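Putative Fe-S biosynthesis protein (Lactobacillus salivarius, PDB 2P2E) is of unknown function but probably takes part in the biosynthesis of iron-sulphur clusters. Local coordinates at residues K90-T95 and L99-G104; V25-F30 and K62-V67. One frame throughout, in Å; residues are numbered along the deposited sequence.

Interaction 1. Residues K90-T95 and L99-G104; sequences KISLNT and LLRLTG
The beta hairpin of strands 88-93 and 100-104 pairs Lys90 with Thr103 and Ser92 with Arg101 as antiparallel hydrogen-bonded pairs, Ile91 with Leu102 and Leu93 with Leu100 as non-hydrogen-bonded ones; the strand axes run at 152°. Ser92 N bonds Arg101 O at 3.0 Å and Arg101 N bonds Ser92 O. Asn94 N to Leu99 O, at 2.9 Å, is one more backbone bond beyond the last bridge, at the turn end of the hairpin. On the face carrying Lys90, Ser92, Arg101 and Thr103, a water joins Ser92 OG and Thr103 OG1 and donates to the backbone Arg101 O. Arg101 leaves the backbone with CG anti to N (chi1 -176°) and bends at chi3, which brings one face of its guanidinium against Asn94 CG, offset toward the rim, the amide and guanidinium planes 76° apart. A second water in the guanidinium plane accepts from NH2 and from Thr95 N, while NH1 forms a salt bridge with Glu109. The other face is apolar: Ile91 CG2 meets Leu100 CD1 at 3.8 Å, and Ile91 CG1 meets Leu102 CD1 at 3.9 Å. Helix 9-19 packs here through Ala11, against Ile91 and Leu100, and strand 108-118 flanks strand 100-104 by backbone bonds to Leu100 and Leu102.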
ATOM      1  N   LYS A  90       2.496 -10.656  -1.190  1.00 21.61           N
ATOM      2  CA  LYS A  90       3.464 -10.329  -2.208  1.00 21.21           C
ATOM      3  C   LYS A  90       2.980  -9.257  -3.159  1.00 20.57           C
ATOM      4  O   LYS A  90       1.811  -9.214  -3.531  1.00 21.51           O
ATOM      5  CB  LYS A  90       3.798 -11.594  -2.990  1.00 22.22           C
ATOM      6  CG  LYS A  90       4.879 -11.463  -4.040  1.00 25.07           C
ATOM      7  CD  LYS A  90       5.162 -12.843  -4.624  1.00 28.47           C
ATOM      8  CE  LYS A  90       6.367 -12.855  -5.542  1.00 32.70           C
ATOM      9  NZ  LYS A  90       6.687 -14.237  -6.044  1.00 36.32           N
ATOM     10  N   ILE A  91       3.901  -8.383  -3.534  1.00 19.69           N
ATOM     11  CA  ILE A  91       3.634  -7.318  -4.477  1.00 18.06           C
ATOM     12  C   ILE A  91       4.540  -7.596  -5.661  1.00 18.96           C
ATOM     13  O   ILE A  91       5.756  -7.654  -5.520  1.00 18.53           O
ATOM     14  CB  ILE A  91       3.971  -5.953  -3.881  1.00 16.94           C
ATOM     15  CG1 ILE A  91       3.030  -5.676  -2.706  1.00 15.20           C
ATOM     16  CG2 ILE A  91       3.881  -4.868  -4.954  1.00 15.26           C
ATOM     17  CD1 ILE A  91       3.296  -4.379  -1.995  1.00 13.26           C
ATOM     18  N   SER A  92       3.942  -7.807  -6.822  1.00 20.57           N
ATOM     19  CA  SER A  92       4.721  -8.082  -8.014  1.00 23.43           C
ATOM     20  C   SER A  92       4.267  -7.137  -9.103  1.00 24.68           C
ATOM     21  O   SER A  92       3.376  -6.314  -8.880  1.00 24.42           O
ATOM     22  CB  SER A  92       4.523  -9.526  -8.465  1.00 23.45           C
ATOM     23  OG  SER A  92       3.202  -9.731  -8.925  1.00 29.59           O
ATOM     24  N   LEU A  93       4.883  -7.252 -10.277  1.00 26.48           N
ATOM     25  CA  LEU A  93       4.533  -6.395 -11.404  1.00 28.09           C
ATOM     26  C   LEU A  93       3.832  -7.188 -12.504  1.00 29.26           C
ATOM     27  O   LEU A  93       4.328  -8.221 -12.958  1.00 29.20           O
ATOM     28  CB  LEU A  93       5.781  -5.722 -11.967  1.00 26.38           C
ATOM     29  CG  LEU A  93       5.538  -4.927 -13.247  1.00 27.76           C
ATOM     30  CD1 LEU A  93       4.549  -3.775 -12.993  1.00 27.75           C
ATOM     31  CD2 LEU A  93       6.864  -4.398 -13.743  1.00 27.91           C
ATOM     32  N   ASN A  94       2.666  -6.701 -12.916  1.00 30.55           N
ATOM     33  CA  ASN A  94       1.896  -7.356 -13.959  1.00 32.54           C
ATOM     34  C   ASN A  94       2.664  -7.393 -15.265  1.00 34.33           C
ATOM     35  O   ASN A  94       3.334  -6.420 -15.650  1.00 33.33           O
ATOM     36  CB  ASN A  94       0.563  -6.639 -14.180  1.00 32.69           C
ATOM     37  CG  ASN A  94      -0.326  -6.691 -12.963  1.00 32.38           C
ATOM     38  OD1 ASN A  94      -0.595  -7.762 -12.428  1.00 32.73           O
ATOM     39  ND2 ASN A  94      -0.786  -5.537 -12.517  1.00 33.18           N
ATOM     40  N   THR A  95       2.559  -8.526 -15.945  1.00 36.83           N
ATOM     41  CA  THR A  95       3.234  -8.714 -17.220  1.00 39.52           C
ATOM     42  C   THR A  95       2.427  -8.092 -18.350  1.00 40.73           C
ATOM     43  O   THR A  95       2.990  -7.717 -19.381  1.00 40.95           O
ATOM     44  CB  THR A  95       3.448 -10.210 -17.524  1.00 39.50           C
ATOM     45  OG1 THR A  95       2.189 -10.896 -17.486  1.00 39.58           O
ATOM     46  CG2 THR A  95       4.399 -10.828 -16.499  1.00 39.74           C
ATOM     47  N   LEU A  99       0.749  -2.126 -14.043  1.00 29.06           N
ATOM     48  CA  LEU A  99       0.291  -2.071 -12.663  1.00 27.31           C
ATOM     49  C   LEU A  99       0.899  -3.141 -11.771  1.00 26.85           C
ATOM     50  O   LEU A  99       1.460  -4.135 -12.248  1.00 26.05           O
ATOM     51  CB  LEU A  99      -1.226  -2.188 -12.615  1.00 28.13           C
ATOM     52  CG  LEU A  99      -2.006  -0.938 -13.007  1.00 29.55           C
ATOM     53  CD1 LEU A  99      -3.477  -1.290 -13.156  1.00 31.13           C
ATOM     54  CD2 LEU A  99      -1.827   0.128 -11.949  1.00 29.06           C
ATOM     55  N   LEU A 100       0.791  -2.930 -10.465  1.00 24.59           N
ATOM     56  CA  LEU A 100       1.307  -3.890  -9.514  1.00 23.34           C
ATOM     57  C   LEU A 100       0.220  -4.886  -9.166  1.00 24.12           C
ATOM     58  O   LEU A 100      -0.954  -4.678  -9.471  1.00 24.72           O
ATOM     59  CB  LEU A 100       1.780  -3.194  -8.246  1.00 22.03           C
ATOM     60  CG  LEU A 100       3.020  -2.316  -8.383  1.00 21.37           C
ATOM     61  CD1 LEU A 100       3.342  -1.688  -7.046  1.00 21.72           C
ATOM     62  CD2 LEU A 100       4.185  -3.139  -8.862  1.00 19.71           C
ATOM     63  N   ARG A 101       0.621  -5.971  -8.518  1.00 23.62           N
ATOM     64  CA  ARG A 101      -0.307  -7.009  -8.118  1.00 23.54           C
ATOM     65  C   ARG A 101      -0.086  -7.331  -6.646  1.00 22.53           C
ATOM     66  O   ARG A 101       1.043  -7.359  -6.179  1.00 22.32           O
ATOM     67  CB  ARG A 101      -0.066  -8.258  -8.961  1.00 25.69           C
ATOM     68  CG  ARG A 101      -1.045  -9.363  -8.693  1.00 30.71           C
ATOM     69  CD  ARG A 101      -0.502 -10.687  -9.193  1.00 35.79           C
ATOM     70  NE  ARG A 101      -0.132 -10.620 -10.600  1.00 40.20           N
ATOM     71  CZ  ARG A 101      -0.999 -10.418 -11.593  1.00 43.72           C
ATOM     72  NH1 ARG A 101      -2.300 -10.265 -11.329  1.00 44.15           N
ATOM     73  NH2 ARG A 101      -0.562 -10.356 -12.853  1.00 44.57           N
ATOM     74  N   LEU A 102      -1.165  -7.566  -5.918  1.00 21.43           N
ATOM     75  CA  LEU A 102      -1.065  -7.903  -4.512  1.00 20.39           C
ATOM     76  C   LEU A 102      -1.655  -9.284  -4.274  1.00 22.13           C
ATOM     77  O   LEU A 102      -2.862  -9.476  -4.414  1.00 24.07           O
ATOM     78  CB  LEU A 102      -1.818  -6.885  -3.659  1.00 19.60           C
ATOM     79  CG  LEU A 102      -1.830  -7.248  -2.166  1.00 18.74           C
ATOM     80  CD1 LEU A 102      -0.449  -7.055  -1.597  1.00 15.55           C
ATOM     81  CD2 LEU A 102      -2.840  -6.404  -1.404  1.00 18.03           C
ATOM     82  N   THR A 103      -0.813 -10.247  -3.919  1.00 22.23           N
ATOM     83  CA  THR A 103      -1.297 -11.594  -3.659  1.00 23.01           C
ATOM     84  C   THR A 103      -0.910 -12.074  -2.264  1.00 23.66           C
ATOM     85  O   THR A 103       0.042 -11.577  -1.677  1.00 22.17           O
ATOM     86  CB  THR A 103      -0.755 -12.609  -4.699  1.00 24.13           C
ATOM     87  OG1 THR A 103       0.676 -12.605  -4.677  1.00 23.61           O
ATOM     88  CG2 THR A 103      -1.255 -12.260  -6.101  1.00 24.36           C
ATOM     89  N   GLY A 104      -1.665 -13.036  -1.736  1.00 25.77           N
ATOM     90  CA  GLY A 104      -1.373 -13.575  -0.418  1.00 28.01           C
ATOM     91  C   GLY A 104      -1.170 -15.082  -0.466  1.00 30.03           C
ATOM     92  O   GLY A 104      -1.750 -15.766  -1.311  1.00 30.27           O
TER
HETATM   93  O   HOH W   1       2.117 -10.254  -6.181  1.00 30.24           O
HETATM   94  O   HOH W   2       1.875 -10.857 -14.725  1.00 31.18           O

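Interaction 2. Residues V25-F30 and K62-V67; sequences VLLLDF and KDYNEV
Tyr64 reaches from its loop to strand 24-30 and is gripped there in two ways, by Leu27 over its ring and by Asp29 at its hydroxyl. Leu27 CD1 stands 3.7 Å from the Tyr64 ring centroid and 8° off the normal, a CH-pi contact almost centred on the face. The second methyl, Leu27 CD2, lies 3.9 Å from Tyr64 CG, toward the root of the ring. At the far end Tyr64 OH donates to Asp29 OD1 over 2.6 Å; the oxygen sits at the ring edge, in its plane, yet the hydroxyl comes from above the carboxylate, 63° out of that plane. With CG anti to the backbone N (chi1 176°), the Asp29 carboxylate comes to the hydroxyl; its other oxygen, OD2, makes a salt bridge with Arg50 NE. Tyr64 itself is the centre of an inverse gamma turn, and the adjoining classic bulge, where Asn65 and Glu66 both face Tyr77, leads into strand 66-70. Leu52 of strand 49-55 also touches the Tyr64 side chain. Replacing Tyr64 by an alanine would probably open a gap beside Leu27 CD1 and leave Asp29 OD1 without its hydroxyl donor. All three touching residues are buried, and the Asp29 carboxylate is shared between a phenol and a guanidinium, an arrangement likely to stabilise its negative charge within the interior.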
ATOM      1  N   VAL A  25       6.520   8.059   3.183  1.00 22.08           N
ATOM      2  CA  VAL A  25       5.994   6.908   3.903  1.00 20.98           C
ATOM      3  C   VAL A  25       4.988   6.184   3.001  1.00 20.39           C
ATOM      4  O   VAL A  25       4.222   6.810   2.279  1.00 19.50           O
ATOM      5  CB  VAL A  25       5.279   7.352   5.210  1.00 22.04           C
ATOM      6  CG1 VAL A  25       4.582   6.170   5.870  1.00 21.15           C
ATOM      7  CG2 VAL A  25       6.282   7.965   6.162  1.00 21.50           C
ATOM      8  N   LEU A  26       5.000   4.857   3.042  1.00 20.90           N
ATOM      9  CA  LEU A  26       4.092   4.058   2.230  1.00 19.09           C
ATOM     10  C   LEU A  26       2.922   3.513   3.024  1.00 18.40           C
ATOM     11  O   LEU A  26       3.078   3.071   4.165  1.00 18.38           O
ATOM     12  CB  LEU A  26       4.840   2.891   1.596  1.00 18.37           C
ATOM     13  CG  LEU A  26       5.833   3.273   0.507  1.00 18.77           C
ATOM     14  CD1 LEU A  26       6.541   2.051   0.006  1.00 15.97           C
ATOM     15  CD2 LEU A  26       5.095   3.942  -0.622  1.00 18.43           C
ATOM     16  N   LEU A  27       1.751   3.536   2.404  1.00 17.05           N
ATOM     17  CA  LEU A  27       0.563   3.033   3.048  1.00 17.69           C
ATOM     18  C   LEU A  27      -0.167   2.024   2.180  1.00 18.63           C
ATOM     19  O   LEU A  27      -0.327   2.220   0.975  1.00 20.12           O
ATOM     20  CB  LEU A  27      -0.396   4.172   3.363  1.00 15.30           C
ATOM     21  CG  LEU A  27       0.139   5.397   4.090  1.00 14.70           C
ATOM     22  CD1 LEU A  27      -1.012   6.376   4.242  1.00 14.07           C
ATOM     23  CD2 LEU A  27       0.715   5.023   5.444  1.00 13.58           C
ATOM     24  N   LEU A  28      -0.590   0.929   2.796  1.00 19.08           N
ATOM     25  CA  LEU A  28      -1.378  -0.065   2.097  1.00 19.17           C
ATOM     26  C   LEU A  28      -2.765   0.311   2.588  1.00 20.65           C
ATOM     27  O   LEU A  28      -3.194  -0.096   3.665  1.00 20.54           O
ATOM     28  CB  LEU A  28      -1.014  -1.469   2.548  1.00 18.80           C
ATOM     29  CG  LEU A  28      -1.849  -2.568   1.897  1.00 20.52           C
ATOM     30  CD1 LEU A  28      -1.827  -2.452   0.374  1.00 18.65           C
ATOM     31  CD2 LEU A  28      -1.293  -3.897   2.329  1.00 21.73           C
ATOM     32  N   ASP A  29      -3.449   1.121   1.796  1.00 21.16           N
ATOM     33  CA  ASP A  29      -4.761   1.611   2.159  1.00 23.14           C
ATOM     34  C   ASP A  29      -5.932   0.749   1.732  1.00 23.86           C
ATOM     35  O   ASP A  29      -5.922   0.137   0.670  1.00 25.11           O
ATOM     36  CB  ASP A  29      -4.930   3.028   1.595  1.00 25.49           C
ATOM     37  CG  ASP A  29      -6.313   3.599   1.831  1.00 27.45           C
ATOM     38  OD1 ASP A  29      -6.758   3.607   2.999  1.00 28.39           O
ATOM     39  OD2 ASP A  29      -6.950   4.051   0.853  1.00 29.86           O
ATOM     40  N   PHE A  30      -6.935   0.688   2.599  1.00 25.10           N
ATOM     41  CA  PHE A  30      -8.158  -0.027   2.294  1.00 25.15           C
ATOM     42  C   PHE A  30      -9.111   1.137   2.028  1.00 25.44           C
ATOM     43  O   PHE A  30      -9.522   1.852   2.941  1.00 24.22           O
ATOM     44  CB  PHE A  30      -8.633  -0.861   3.481  1.00 25.76           C
ATOM     45  CG  PHE A  30      -9.694  -1.842   3.118  1.00 26.00           C
ATOM     46  CD1 PHE A  30      -9.444  -2.819   2.156  1.00 27.58           C
ATOM     47  CD2 PHE A  30     -10.956  -1.770   3.689  1.00 26.32           C
ATOM     48  CE1 PHE A  30     -10.438  -3.705   1.757  1.00 26.69           C
ATOM     49  CE2 PHE A  30     -11.960  -2.650   3.300  1.00 25.88           C
ATOM     50  CZ  PHE A  30     -11.696  -3.620   2.329  1.00 26.84           C
ATOM     51  N   LYS A  62      -2.447   8.185  13.288  1.00 31.23           N
ATOM     52  CA  LYS A  62      -3.645   7.809  14.019  1.00 31.10           C
ATOM     53  C   LYS A  62      -4.445   6.702  13.341  1.00 30.21           C
ATOM     54  O   LYS A  62      -4.886   5.755  14.001  1.00 29.71           O
ATOM     55  CB  LYS A  62      -4.528   9.034  14.237  1.00 33.00           C
ATOM     56  CG  LYS A  62      -5.809   8.758  15.019  1.00 36.38           C
ATOM     57  CD  LYS A  62      -6.440  10.064  15.529  1.00 38.83           C
ATOM     58  CE  LYS A  62      -7.858   9.867  16.078  1.00 39.72           C
ATOM     59  NZ  LYS A  62      -8.846   9.561  14.991  1.00 40.94           N
ATOM     60  N   ASP A  63      -4.606   6.810  12.024  1.00 28.42           N
ATOM     61  CA  ASP A  63      -5.362   5.824  11.261  1.00 26.85           C
ATOM     62  C   ASP A  63      -4.532   4.616  10.823  1.00 25.17           C
ATOM     63  O   ASP A  63      -4.867   3.484  11.141  1.00 24.60           O
ATOM     64  CB  ASP A  63      -5.997   6.502  10.044  1.00 28.34           C
ATOM     65  CG  ASP A  63      -6.893   7.667  10.433  1.00 30.42           C
ATOM     66  OD1 ASP A  63      -7.797   7.452  11.267  1.00 30.55           O
ATOM     67  OD2 ASP A  63      -6.695   8.793   9.912  1.00 32.54           O
ATOM     68  N   TYR A  64      -3.463   4.855  10.078  1.00 23.75           N
ATOM     69  CA  TYR A  64      -2.591   3.777   9.624  1.00 23.33           C
ATOM     70  C   TYR A  64      -1.703   3.475  10.808  1.00 24.10           C
ATOM     71  O   TYR A  64      -0.528   3.811  10.828  1.00 24.17           O
ATOM     72  CB  TYR A  64      -1.793   4.269   8.433  1.00 22.31           C
ATOM     73  CG  TYR A  64      -2.717   4.630   7.318  1.00 20.43           C
ATOM     74  CD1 TYR A  64      -3.147   3.664   6.425  1.00 19.55           C
ATOM     75  CD2 TYR A  64      -3.277   5.904   7.235  1.00 20.06           C
ATOM     76  CE1 TYR A  64      -4.116   3.943   5.475  1.00 19.75           C
ATOM     77  CE2 TYR A  64      -4.255   6.196   6.286  1.00 19.59           C
ATOM     78  CZ  TYR A  64      -4.669   5.200   5.411  1.00 19.44           C
ATOM     79  OH  TYR A  64      -5.645   5.436   4.479  1.00 19.13           O
ATOM     80  N   ASN A  65      -2.312   2.826  11.790  1.00 24.86           N
ATOM     81  CA  ASN A  65      -1.698   2.506  13.064  1.00 25.35           C
ATOM     82  C   ASN A  65      -0.916   1.216  13.176  1.00 26.13           C
ATOM     83  O   ASN A  65      -0.403   0.906  14.243  1.00 26.30           O
ATOM     84  CB  ASN A  65      -2.788   2.499  14.121  1.00 26.44           C
ATOM     85  CG  ASN A  65      -3.874   1.493  13.807  1.00 27.33           C
ATOM     86  OD1 ASN A  65      -4.194   1.256  12.644  1.00 25.90           O
ATOM     87  ND2 ASN A  65      -4.448   0.899  14.841  1.00 30.10           N
ATOM     88  N   GLU A  66      -0.845   0.442  12.105  1.00 25.79           N
ATOM     89  CA  GLU A  66      -0.084  -0.793  12.171  1.00 25.17           C
ATOM     90  C   GLU A  66       0.939  -0.881  11.054  1.00 25.07           C
ATOM     91  O   GLU A  66       0.835  -0.189  10.038  1.00 26.19           O
ATOM     92  CB  GLU A  66      -1.017  -2.001  12.178  1.00 26.57           C
ATOM     93  CG  GLU A  66      -1.536  -2.300  13.581  1.00 30.78           C
ATOM     94  CD  GLU A  66      -2.438  -3.523  13.647  1.00 33.23           C
ATOM     95  OE1 GLU A  66      -2.063  -4.579  13.087  1.00 35.09           O
ATOM     96  OE2 GLU A  66      -3.518  -3.429  14.276  1.00 34.28           O
ATOM     97  N   VAL A  67       1.942  -1.723  11.248  1.00 24.38           N
ATOM     98  CA  VAL A  67       2.995  -1.840  10.266  1.00 22.69           C
ATOM     99  C   VAL A  67       3.173  -3.210   9.672  1.00 21.62           C
ATOM    100  O   VAL A  67       2.910  -4.227  10.309  1.00 21.42           O
ATOM    101  CB  VAL A  67       4.352  -1.447  10.859  1.00 24.59           C
ATOM    102  CG1 VAL A  67       5.389  -1.358   9.743  1.00 27.89           C
ATOM    103  CG2 VAL A  67       4.242  -0.129  11.612  1.00 24.43           C
TER

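In the fold
Interactions 1 and 2 lie on opposite sides of the chain's centre, with their own centres about 19 Å apart; the nearest atoms approach to about 4 Å without touching. Both reach the same mixed sheet, in which strand 24-30 is followed by 49-55, 108-118, 100-104 and 88-93, so in that direction two strands, 49-55 and 108-118, lie between 24-30 and the hairpin. Along the chain they come in series, 25-30/62-67 closing before 90-95/99-104 opens. Their means differ: interaction 1 buries 573 Å² by pairing consecutive strands, interaction 2 only 190 Å² by fixing a distant loop through one side chain. No bound cluster or ligand appears in either contact, which leaves their relation to any functional site undetermined.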